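JamJ (Lyngbya majuscula, PDB 5DOZ) binds NADPH as the enoyl reductase of a polyketide synthase and probably helps form a cyclopropane ring on an intermediate carried by an acyl carrier protein. Local coordinates at residues G82-V87 with S92-G97; A125-I130 with L304-Y309; N148-Q153 with V223-N228; M191-E196 with K328-V333. All coordinates share one frame; numbering follows the deposited sequence.

Contact 1. Residues G82-V87 with S92-G97; sequences GVIVGV and SQWQIG
Trp94 meets strand 79-87 through Ile84, the two side chains crossing at about a right angle. Ile84 CD1 lies 3.6 Å from Trp94 CB and stands obliquely to the indole, near CG, CD2 and CE3, while the far end of the indole leads off to a weak hydrogen bond from NE1 to Pro117 O. Cutting Ile84 back to an alanine is likely to open a gap beside Trp94 CB and give the indole more freedom to turn. The carbonyl of the tryptophan is covered by Val87, whose CG2 packs against Trp94 O at 3.7 Å. At Gln95 the other branch of Ile84 stays with the backbone: with CG2 anti to the backbone N, the methyl comes to 3.5 Å from Gln95 O, and Val87 CG2 lies near the CA of Gln95. Next in the chain, Ile96 CG1 rests on Val85 O at 3.7 Å, and Ile96 CA makes a bent C-H...O contact with Ile84 O at 3.5 Å. At Gly97 the loop is tied to the strand: its N donates to Ile84 O at 2.8 Å, with a nearly straight N-H...O angle of 166°, and Val83 CG2 covers Gly97 O. On its other edge strand 79-87 carries a classic beta bulge, Val85 and Gly86 both facing Lys38 of strand 37-45. Between these two segments of the GroES-like sheet region a single backbone hydrogen bond is made, and apolar branches laid on peptide carbonyls supply most of the rest.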
# COMPACT_ATOMS: atom_id res chain seq x y z
N GLY A 82 12.53 -8.85 -6.99
CA GLY A 82 13.12 -9.71 -8.00
C GLY A 82 14.56 -9.38 -8.30
O GLY A 82 15.25 -8.75 -7.50
N VAL A 83 15.01 -9.81 -9.48
CA VAL A 83 16.41 -9.65 -9.87
C VAL A 83 16.48 -9.11 -11.29
O VAL A 83 15.77 -9.57 -12.19
CB VAL A 83 17.22 -10.97 -9.66
CG1 VAL A 83 16.61 -12.14 -10.43
CG2 VAL A 83 18.69 -10.78 -10.03
N ILE A 84 17.33 -8.11 -11.47
CA ILE A 84 17.55 -7.50 -12.78
C ILE A 84 18.23 -8.48 -13.74
O ILE A 84 19.27 -9.06 -13.42
CB ILE A 84 18.36 -6.19 -12.64
CG1 ILE A 84 17.56 -5.16 -11.82
CG2 ILE A 84 18.75 -5.64 -14.01
CD1 ILE A 84 18.24 -3.81 -11.64
N VAL A 85 17.62 -8.67 -14.90
CA VAL A 85 18.13 -9.60 -15.91
C VAL A 85 18.49 -8.89 -17.22
O VAL A 85 19.13 -9.47 -18.09
CB VAL A 85 17.12 -10.75 -16.15
CG1 VAL A 85 15.91 -10.26 -16.94
CG2 VAL A 85 17.77 -11.93 -16.85
N GLY A 86 18.09 -7.62 -17.35
CA GLY A 86 18.38 -6.85 -18.56
C GLY A 86 18.31 -5.35 -18.35
O GLY A 86 17.32 -4.84 -17.82
N VAL A 87 19.36 -4.65 -18.76
CA VAL A 87 19.40 -3.20 -18.62
C VAL A 87 19.55 -2.56 -19.99
O VAL A 87 20.51 -2.82 -20.71
CB VAL A 87 20.56 -2.73 -17.71
CG1 VAL A 87 20.50 -1.22 -17.51
CG2 VAL A 87 20.51 -3.44 -16.36
N SER A 92 22.01 4.12 -15.98
CA SER A 92 23.35 4.08 -15.40
C SER A 92 23.40 3.53 -13.97
O SER A 92 24.47 3.11 -13.50
CB SER A 92 23.99 5.48 -15.44
OG SER A 92 23.07 6.48 -15.03
N GLN A 93 22.26 3.51 -13.29
CA GLN A 93 22.24 3.15 -11.87
C GLN A 93 22.03 1.65 -11.57
O GLN A 93 22.08 1.24 -10.40
CB GLN A 93 21.24 4.02 -11.09
CG GLN A 93 19.76 3.77 -11.40
CD GLN A 93 19.20 4.65 -12.52
OE1 GLN A 93 19.75 4.71 -13.62
NE2 GLN A 93 18.09 5.31 -12.24
N TRP A 94 21.82 0.84 -12.62
CA TRP A 94 21.49 -0.58 -12.45
C TRP A 94 22.32 -1.53 -13.32
O TRP A 94 22.73 -1.19 -14.43
CB TRP A 94 20.00 -0.83 -12.70
CG TRP A 94 19.08 -0.08 -11.77
CD1 TRP A 94 18.18 0.88 -12.13
CD2 TRP A 94 18.97 -0.23 -10.35
NE1 TRP A 94 17.51 1.35 -11.01
CE2 TRP A 94 17.98 0.68 -9.91
CE3 TRP A 94 19.61 -1.04 -9.40
CZ2 TRP A 94 17.62 0.80 -8.56
CZ3 TRP A 94 19.25 -0.92 -8.06
CH2 TRP A 94 18.26 -0.00 -7.66
N GLN A 95 22.56 -2.73 -12.80
CA GLN A 95 23.22 -3.80 -13.55
C GLN A 95 22.49 -5.12 -13.34
O GLN A 95 21.83 -5.32 -12.31
CB GLN A 95 24.68 -3.95 -13.11
CG GLN A 95 25.67 -3.09 -13.89
CD GLN A 95 25.89 -1.72 -13.27
OE1 GLN A 95 25.20 -1.33 -12.32
NE2 GLN A 95 26.84 -0.97 -13.82
N ILE A 96 22.63 -6.01 -14.31
CA ILE A 96 22.20 -7.40 -14.18
C ILE A 96 22.66 -7.95 -12.83
O ILE A 96 23.80 -7.74 -12.42
CB ILE A 96 22.76 -8.26 -15.34
CG1 ILE A 96 22.16 -7.80 -16.67
CG2 ILE A 96 22.49 -9.75 -15.10
CD1 ILE A 96 22.99 -8.16 -17.90
N GLY A 97 21.74 -8.60 -12.12
CA GLY A 97 22.07 -9.24 -10.84
C GLY A 97 21.61 -8.46 -9.63
O GLY A 97 21.45 -9.03 -8.55

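Contact 2. Residues A125-I130 with L304-Y309; sequences ANLKLI and LHPLVY
Ile130 lies across the phenol of Tyr309, the isoleucine set roughly perpendicular to the tyrosine side chain. Both branches of the isoleucine take part: CG1 approaches the ring obliquely, 3.6 Å from Tyr309 CE2, and the CG2 methyl sits against the hydroxyl, 3.2 Å from Tyr309 OH, a tight approach for a methyl group. A second, separate touch lies nearer the start of both segments, where Leu127 CD2 packs at 3.8 Å on Pro306 CD and almost as closely on CG of the same ring. No hydrogen bond joins the two segments, whose touching parts run in similar directions, 23° apart. The Tyr309 ring is brought to Ile130 by its first torsion (chi1 69°), which places CG between the backbone N and the carbonyl carbon, and Leu307 O lies in the ring plane at an edge. Replacing Tyr309 by a serine would probably open a gap beside Ile130, leaving CG1 and CG2 without their aromatic partner. Further out, polar bonds hold each backbone in place: Lys128, the N-cap of the short helix 129-132, has its N bonded to Glu131 OE1, and Leu307 N is bonded to Thr134 OG1. Ile130 also packs on Val334 and Thr336 of strand 332-336 and on Ala43 of strand 37-45. Helix 129-132 therefore lies against the mixed sheet where strand 309-313 starts alongside strand 332-336, with Leu307 turned to helix 166-177.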
# COMPACT_ATOMS: atom_id res chain seq x y z
N ALA A 125 20.09 -5.52 1.98
CA ALA A 125 20.83 -6.79 1.86
C ALA A 125 20.65 -7.73 3.05
O ALA A 125 20.77 -8.95 2.89
CB ALA A 125 22.31 -6.51 1.62
N ASN A 126 20.36 -7.17 4.22
CA ASN A 126 20.14 -7.97 5.43
C ASN A 126 18.77 -8.68 5.47
O ASN A 126 18.53 -9.51 6.34
CB ASN A 126 20.32 -7.11 6.68
CG ASN A 126 19.28 -6.01 6.78
OD1 ASN A 126 19.15 -5.17 5.88
ND2 ASN A 126 18.53 -6.01 7.87
N LEU A 127 17.89 -8.35 4.52
CA LEU A 127 16.56 -8.95 4.45
C LEU A 127 16.46 -10.06 3.40
O LEU A 127 17.23 -10.08 2.44
CB LEU A 127 15.49 -7.89 4.15
CG LEU A 127 15.20 -6.83 5.21
CD1 LEU A 127 14.26 -5.78 4.65
CD2 LEU A 127 14.60 -7.45 6.47
N LYS A 128 15.52 -10.97 3.60
CA LYS A 128 15.18 -11.98 2.60
C LYS A 128 14.28 -11.36 1.55
O LYS A 128 13.55 -10.40 1.84
CB LYS A 128 14.46 -13.16 3.26
CG LYS A 128 15.32 -14.04 4.16
CD LYS A 128 14.51 -15.22 4.68
CE LYS A 128 15.39 -16.24 5.40
NZ LYS A 128 15.75 -15.80 6.78
N LEU A 129 14.30 -11.91 0.33
CA LEU A 129 13.47 -11.43 -0.77
C LEU A 129 12.01 -11.30 -0.33
O LEU A 129 11.37 -10.28 -0.56
CB LEU A 129 13.55 -12.36 -1.99
CG LEU A 129 14.80 -12.40 -2.87
CD1 LEU A 129 14.62 -13.43 -3.98
CD2 LEU A 129 15.14 -11.04 -3.47
N ILE A 130 11.52 -12.35 0.32
CA ILE A 130 10.13 -12.46 0.74
C ILE A 130 9.77 -11.42 1.81
O ILE A 130 8.67 -10.85 1.78
CB ILE A 130 9.79 -13.92 1.15
CG1 ILE A 130 8.27 -14.15 1.16
CG2 ILE A 130 10.47 -14.35 2.45
CD1 ILE A 130 7.73 -14.55 -0.19
N LEU A 304 13.11 -0.43 11.70
CA LEU A 304 11.86 -0.84 11.06
C LEU A 304 12.01 -2.29 10.61
O LEU A 304 13.12 -2.75 10.34
CB LEU A 304 11.50 0.06 9.88
CG LEU A 304 11.17 1.54 10.13
CD1 LEU A 304 11.07 2.26 8.79
CD2 LEU A 304 9.89 1.71 10.94
N HIS A 305 10.89 -2.99 10.53
CA HIS A 305 10.89 -4.41 10.23
C HIS A 305 9.90 -4.75 9.11
O HIS A 305 8.92 -4.04 8.93
CB HIS A 305 10.56 -5.23 11.49
CG HIS A 305 11.60 -5.11 12.57
ND1 HIS A 305 11.41 -4.34 13.70
CD2 HIS A 305 12.84 -5.64 12.67
CE1 HIS A 305 12.49 -4.41 14.46
NE2 HIS A 305 13.37 -5.19 13.86
N PRO A 306 10.17 -5.84 8.37
CA PRO A 306 9.18 -6.35 7.43
C PRO A 306 7.88 -6.64 8.16
O PRO A 306 7.88 -6.91 9.36
CB PRO A 306 9.81 -7.66 6.92
CG PRO A 306 10.96 -7.95 7.83
CD PRO A 306 11.43 -6.62 8.31
N LEU A 307 6.77 -6.57 7.44
CA LEU A 307 5.47 -6.86 8.02
C LEU A 307 5.29 -8.36 8.25
O LEU A 307 6.00 -9.17 7.66
CB LEU A 307 4.35 -6.32 7.12
CG LEU A 307 4.35 -4.83 6.75
CD1 LEU A 307 3.15 -4.50 5.89
CD2 LEU A 307 4.39 -3.93 7.98
N VAL A 308 4.34 -8.71 9.11
CA VAL A 308 3.87 -10.09 9.24
C VAL A 308 3.21 -10.48 7.92
O VAL A 308 2.47 -9.68 7.32
CB VAL A 308 2.86 -10.25 10.40
CG1 VAL A 308 2.18 -11.61 10.37
CG2 VAL A 308 3.56 -10.04 11.74
N TYR A 309 3.47 -11.70 7.46
CA TYR A 309 2.94 -12.12 6.17
C TYR A 309 2.60 -13.60 6.11
O TYR A 309 3.16 -14.41 6.85
CB TYR A 309 3.92 -11.76 5.04
CG TYR A 309 5.20 -12.56 5.06
CD1 TYR A 309 6.25 -12.22 5.90
CD2 TYR A 309 5.35 -13.68 4.23
CE1 TYR A 309 7.42 -12.97 5.93
CE2 TYR A 309 6.51 -14.43 4.25
CZ TYR A 309 7.54 -14.07 5.10
OH TYR A 309 8.69 -14.81 5.12

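Contact 3. Residues N148-Q153 with V223-N228; sequences NLAKIQ and VDVIFN
Within the Rossmann-type nucleotide-binding fold, Val225 of the parallel strand 223-228 packs against the chain that leaves helix 136-149 on its way to strand 157-160. Its two methyls divide the work. CG1, anti to the backbone N (chi1 -179°), points to the Ala150 methyl, with Val225 CG1 and Ala150 CB 4.2 Å apart; CG2 turns instead to Ile152, whose CD1 lies 4.0 Å from Val225 CG2. The Ile152 chain is extended, and this brings its tip in to the strand although the CB itself is not aimed there. All three residues are buried, and the contact is wholly apolar. Val158 of strand 157-160 touches both Val225 and Ile152, while Ile250 of strand 247-251 touches Val225 and Ala150, so that the joint lies over three neighbouring strands of the sheet. Arg248 on strand 247-251 adds a polar tie, hydrogen-bonding Ala150 O through NH1. Lys151, with positive phi, takes the chain out of the helix between the two apolar residues and faces away from the strand. Its carbonyl accepts a bond from within the segment: Gln153 NE2 donates to Lys151 O at 2.6 Å, approaching from above the carbonyl plane.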
# COMPACT_ATOMS: atom_id res chain seq x y z
N ASN A 148 5.70 13.08 4.69
CA ASN A 148 5.75 14.04 3.58
C ASN A 148 4.59 15.03 3.58
O ASN A 148 4.79 16.22 3.31
CB ASN A 148 5.81 13.33 2.22
CG ASN A 148 7.22 12.92 1.84
OD1 ASN A 148 7.42 12.17 0.88
ND2 ASN A 148 8.21 13.41 2.58
N LEU A 149 3.39 14.55 3.87
CA LEU A 149 2.20 15.39 3.86
C LEU A 149 1.88 15.93 5.25
O LEU A 149 2.01 17.14 5.49
CB LEU A 149 1.00 14.66 3.22
CG LEU A 149 1.15 14.22 1.75
CD1 LEU A 149 -0.06 13.43 1.28
CD2 LEU A 149 1.42 15.39 0.80
N ALA A 150 1.49 15.05 6.16
CA ALA A 150 1.05 15.43 7.51
C ALA A 150 2.16 15.92 8.44
O ALA A 150 1.88 16.57 9.45
CB ALA A 150 0.28 14.29 8.17
N LYS A 151 3.41 15.59 8.11
CA LYS A 151 4.58 16.03 8.89
C LYS A 151 4.42 15.75 10.39
O LYS A 151 4.67 16.63 11.23
CB LYS A 151 4.86 17.52 8.65
CG LYS A 151 5.57 17.82 7.33
CD LYS A 151 5.87 19.30 7.20
CE LYS A 151 6.92 19.58 6.14
NZ LYS A 151 6.50 19.12 4.78
N ILE A 152 4.01 14.53 10.73
CA ILE A 152 3.78 14.13 12.11
C ILE A 152 5.04 14.25 12.98
O ILE A 152 6.16 13.99 12.50
CB ILE A 152 3.17 12.70 12.17
CG1 ILE A 152 2.59 12.42 13.56
CG2 ILE A 152 4.18 11.64 11.73
CD1 ILE A 152 1.60 11.27 13.59
N GLN A 153 4.86 14.68 14.23
CA GLN A 153 5.97 14.85 15.20
C GLN A 153 5.71 14.03 16.46
O GLN A 153 4.57 13.62 16.71
CB GLN A 153 6.14 16.33 15.58
CG GLN A 153 6.11 17.31 14.41
CD GLN A 153 7.29 17.16 13.47
OE1 GLN A 153 8.45 17.10 13.89
NE2 GLN A 153 7.00 17.10 12.17
N VAL A 223 -7.49 13.61 17.99
CA VAL A 223 -6.18 13.30 17.44
C VAL A 223 -5.73 14.36 16.43
O VAL A 223 -6.55 14.92 15.70
CB VAL A 223 -6.14 11.90 16.76
CG1 VAL A 223 -6.20 10.80 17.80
CG2 VAL A 223 -7.26 11.75 15.74
N ASP A 224 -4.43 14.61 16.39
CA ASP A 224 -3.85 15.60 15.48
C ASP A 224 -3.77 15.08 14.05
O ASP A 224 -3.78 15.86 13.09
CB ASP A 224 -2.46 16.01 15.98
CG ASP A 224 -2.49 16.54 17.39
OD1 ASP A 224 -3.05 17.64 17.60
OD2 ASP A 224 -1.96 15.85 18.29
N VAL A 225 -3.70 13.76 13.91
CA VAL A 225 -3.55 13.12 12.60
C VAL A 225 -4.44 11.88 12.49
O VAL A 225 -4.48 11.05 13.41
CB VAL A 225 -2.07 12.71 12.34
CG1 VAL A 225 -1.91 12.07 10.97
CG2 VAL A 225 -1.14 13.92 12.47
N ILE A 226 -5.16 11.77 11.38
CA ILE A 226 -5.83 10.52 11.01
C ILE A 226 -5.21 9.96 9.73
O ILE A 226 -5.02 10.69 8.75
CB ILE A 226 -7.35 10.69 10.81
CG1 ILE A 226 -8.00 11.21 12.09
CG2 ILE A 226 -8.00 9.36 10.42
CD1 ILE A 226 -9.47 11.53 11.95
N PHE A 227 -4.89 8.66 9.75
CA PHE A 227 -4.45 7.92 8.58
C PHE A 227 -5.60 7.00 8.20
O PHE A 227 -5.81 5.96 8.84
CB PHE A 227 -3.17 7.15 8.91
CG PHE A 227 -2.58 6.39 7.75
CD1 PHE A 227 -1.75 7.02 6.83
CD2 PHE A 227 -2.82 5.02 7.60
CE1 PHE A 227 -1.19 6.32 5.77
CE2 PHE A 227 -2.27 4.32 6.54
CZ PHE A 227 -1.45 4.96 5.63
N ASN A 228 -6.38 7.39 7.19
CA ASN A 228 -7.66 6.75 6.92
C ASN A 228 -7.83 6.12 5.54
O ASN A 228 -7.34 6.65 4.55
CB ASN A 228 -8.81 7.73 7.16
CG ASN A 228 -10.16 7.14 6.76
OD1 ASN A 228 -10.53 6.06 7.22
ND2 ASN A 228 -10.88 7.84 5.89

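Contact 4. Residues M191-E196 with K328-V333; sequences MAVLRE and KHIGRV. With NDP (NADPH dihydro-nicotinamide-adenine-dinucleotide phosphate), chain E.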
# COMPACT_ATOMS: atom_id res chain seq x y z
N MET A 191 -7.87 -7.97 17.54
CA MET A 191 -7.56 -6.99 18.58
C MET A 191 -6.40 -7.38 19.49
O MET A 191 -5.57 -6.53 19.83
CB MET A 191 -8.81 -6.65 19.40
CG MET A 191 -9.79 -5.75 18.66
SD MET A 191 -11.31 -5.43 19.57
CE MET A 191 -12.26 -4.55 18.33
N ALA A 192 -6.34 -8.66 19.88
CA ALA A 192 -5.26 -9.14 20.74
C ALA A 192 -3.89 -8.96 20.08
O ALA A 192 -2.98 -8.39 20.69
CB ALA A 192 -5.49 -10.60 21.14
N VAL A 193 -3.76 -9.41 18.83
CA VAL A 193 -2.49 -9.30 18.09
C VAL A 193 -1.97 -7.86 18.01
O VAL A 193 -0.77 -7.62 18.17
CB VAL A 193 -2.60 -9.94 16.69
CG1 VAL A 193 -1.35 -9.66 15.86
CG2 VAL A 193 -2.81 -11.44 16.80
N LEU A 194 -2.87 -6.90 17.79
CA LEU A 194 -2.48 -5.49 17.72
C LEU A 194 -2.15 -4.92 19.11
O LEU A 194 -1.24 -4.10 19.25
CB LEU A 194 -3.54 -4.65 17.00
CG LEU A 194 -3.37 -4.58 15.47
CD1 LEU A 194 -3.75 -5.89 14.78
CD2 LEU A 194 -4.18 -3.43 14.89
N ARG A 195 -2.88 -5.36 20.13
CA ARG A 195 -2.55 -5.03 21.51
C ARG A 195 -1.15 -5.58 21.84
O ARG A 195 -0.33 -4.88 22.42
CB ARG A 195 -3.61 -5.61 22.45
CG ARG A 195 -3.99 -4.71 23.61
CD ARG A 195 -5.51 -4.62 23.77
NE ARG A 195 -6.16 -5.93 23.69
CZ ARG A 195 -7.44 -6.12 23.38
NH1 ARG A 195 -8.24 -5.08 23.11
NH2 ARG A 195 -7.93 -7.35 23.33
N GLU A 196 -0.89 -6.81 21.40
CA GLU A 196 0.41 -7.47 21.59
C GLU A 196 1.54 -6.92 20.70
O GLU A 196 2.71 -7.25 20.91
CB GLU A 196 0.26 -8.99 21.38
CG GLU A 196 -0.47 -9.69 22.53
CD GLU A 196 -1.02 -11.06 22.15
OE1 GLU A 196 -0.53 -11.67 21.18
OE2 GLU A 196 -1.94 -11.53 22.85
N LYS A 328 -9.18 -11.49 6.63
CA LYS A 328 -8.94 -11.99 8.00
C LYS A 328 -7.44 -11.97 8.38
O LYS A 328 -7.07 -12.35 9.49
CB LYS A 328 -9.50 -13.42 8.17
CG LYS A 328 -11.01 -13.55 7.99
CD LYS A 328 -11.44 -15.01 8.02
CE LYS A 328 -12.95 -15.16 8.15
NZ LYS A 328 -13.69 -14.83 6.90
N HIS A 329 -6.62 -11.49 7.44
CA HIS A 329 -5.17 -11.44 7.56
C HIS A 329 -4.67 -10.28 8.42
O HIS A 329 -5.35 -9.26 8.56
CB HIS A 329 -4.57 -11.26 6.16
CG HIS A 329 -4.84 -9.91 5.56
ND1 HIS A 329 -6.08 -9.55 5.08
CD2 HIS A 329 -4.04 -8.83 5.39
CE1 HIS A 329 -6.03 -8.30 4.64
NE2 HIS A 329 -4.80 -7.85 4.81
N ILE A 330 -3.47 -10.44 8.96
CA ILE A 330 -2.74 -9.33 9.55
C ILE A 330 -1.42 -9.14 8.82
O ILE A 330 -0.57 -10.03 8.81
CB ILE A 330 -2.55 -9.49 11.08
CG1 ILE A 330 -3.91 -9.36 11.79
CG2 ILE A 330 -1.57 -8.45 11.62
CD1 ILE A 330 -3.92 -9.83 13.22
N GLY A 331 -1.26 -7.98 8.18
CA GLY A 331 -0.05 -7.67 7.43
C GLY A 331 -0.23 -7.86 5.93
O GLY A 331 -1.14 -7.26 5.34
N ARG A 332 0.61 -8.70 5.34
CA ARG A 332 0.71 -8.88 3.89
C ARG A 332 0.45 -10.31 3.41
O ARG A 332 0.72 -11.29 4.11
CB ARG A 332 2.08 -8.42 3.39
CG ARG A 332 2.11 -6.98 2.88
CD ARG A 332 1.48 -6.92 1.50
NE ARG A 332 1.68 -5.67 0.78
CZ ARG A 332 0.73 -4.77 0.56
NH1 ARG A 332 1.00 -3.68 -0.14
NH2 ARG A 332 -0.49 -4.94 1.06
N VAL A 333 -0.08 -10.41 2.19
CA VAL A 333 -0.30 -11.69 1.51
C VAL A 333 0.61 -11.70 0.27
O VAL A 333 0.45 -10.86 -0.62
CB VAL A 333 -1.77 -11.87 1.09
CG1 VAL A 333 -1.97 -13.18 0.35
CG2 VAL A 333 -2.69 -11.80 2.31
PA NDP E . -5.71 -4.50 3.05
O1A NDP E . -6.68 -5.39 2.29
O2A NDP E . -4.45 -5.08 3.63
O5B NDP E . -6.50 -3.82 4.28
C5B NDP E . -7.92 -3.78 4.34
C4B NDP E . -8.29 -3.75 5.82
O4B NDP E . -9.54 -3.08 5.97
C3B NDP E . -8.46 -5.14 6.42
O3B NDP E . -7.28 -5.61 7.07
C2B NDP E . -9.54 -4.94 7.45
O2B NDP E . -8.91 -4.73 8.71
C1B NDP E . -10.24 -3.64 7.08
N9A NDP E . -11.64 -3.88 6.70
C8A NDP E . -12.10 -4.86 5.91
N7A NDP E . -13.45 -4.77 5.77
C5A NDP E . -13.85 -3.71 6.49
C6A NDP E . -15.14 -3.04 6.78
N6A NDP E . -16.30 -3.50 6.26
N1A NDP E . -15.12 -1.94 7.58
C2A NDP E . -13.98 -1.46 8.11
N3A NDP E . -12.78 -2.02 7.89
C4A NDP E . -12.66 -3.12 7.10
O3 NDP E . -5.37 -3.22 2.14
PN NDP E . -4.14 -2.20 2.32
O1N NDP E . -3.78 -2.07 3.77
O2N NDP E . -3.07 -2.57 1.32
O5D NDP E . -4.77 -0.80 1.85
C5D NDP E . -5.92 -0.24 2.49
C4D NDP E . -6.64 0.73 1.54
O4D NDP E . -5.75 1.72 1.04
C3D NDP E . -7.20 0.03 0.31
O3D NDP E . -8.46 0.63 0.03
C2D NDP E . -6.20 0.34 -0.78
O2D NDP E . -6.75 0.29 -2.11
C1D NDP E . -5.71 1.72 -0.39
N1N NDP E . -4.35 2.00 -0.85
C2N NDP E . -4.12 3.18 -1.43
C3N NDP E . -2.83 3.65 -1.66
C7N NDP E . -2.61 5.07 -2.08
O7N NDP E . -1.63 5.39 -2.73
N7N NDP E . -3.51 5.98 -1.72
C4N NDP E . -1.67 2.67 -1.62
C5N NDP E . -2.03 1.47 -0.87
C6N NDP E . -3.35 1.14 -0.59
P2B NDP E . -9.69 -4.99 10.08
O1X NDP E . -10.12 -6.44 10.00
O2X NDP E . -8.63 -4.70 11.09
O3X NDP E . -10.82 -4.00 10.07
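His329 NE2 donates a hydrogen bond of 3.0 Å to O2A of the NADPH pyrophosphate, with an N-H...O angle of 159°. The oxygen meets the imidazole at its edge, near the ring plane, and the ring reaches it because chi1 (69°) sets CG between the backbone N and the carbonyl carbon. Along the same segment, Arg332 turns the edge of its guanidinium to the other phosphate: NH2 stands 3.5 Å from NADPH O2N, too long for a firm bond but close enough for its charge probably to stabilise the anion. The bend of the arginine chain at chi2 helps bring it there, and a salt bridge from Arg332 NH1 to Glu79 also holds the group. Between them in sequence, Ile330 points away from the His329 side, to helix 191-198. Its CD1 meets Val193 tip to tip, 3.7 Å from Val193 CG1, and comes to 4.2 Å from Leu194 CD1. Gly331, with positive phi (100°), carries the chain on into strand 332-336. Lys190, just before the helical segment, hydrogen-bonds His329 O. Helix 191-198 follows strand 181-186 of the parallel nucleotide-binding sheet, whereas strand 332-336 pairs with strands 37-45 and 309-313 of the mixed sheet, so the contact bridges the two halves of the molecule beside the cofactor.

Contact 3 is fully buried and purely apolar, contact 4 is partly buried, and contacts 1 and 2 lie at the surface. Contact 1 joins neighbouring pieces of chain and alone has a hydrogen bond between its segments; the other three tie distant parts by side-chain packing, with contact 4 adding a hydrogen bond from His329 to NADPH. The mixed sheet carries contacts 1, 2 and 4, whereas contact 3 belongs to the parallel sheet, which contact 4 also reaches through helix 191-198. Contacts 2 and 4 touch directly: Val308 O and Arg332 N, 2.9 Å apart, probably hydrogen-bond where strands 309-313 and 332-336 begin side by side.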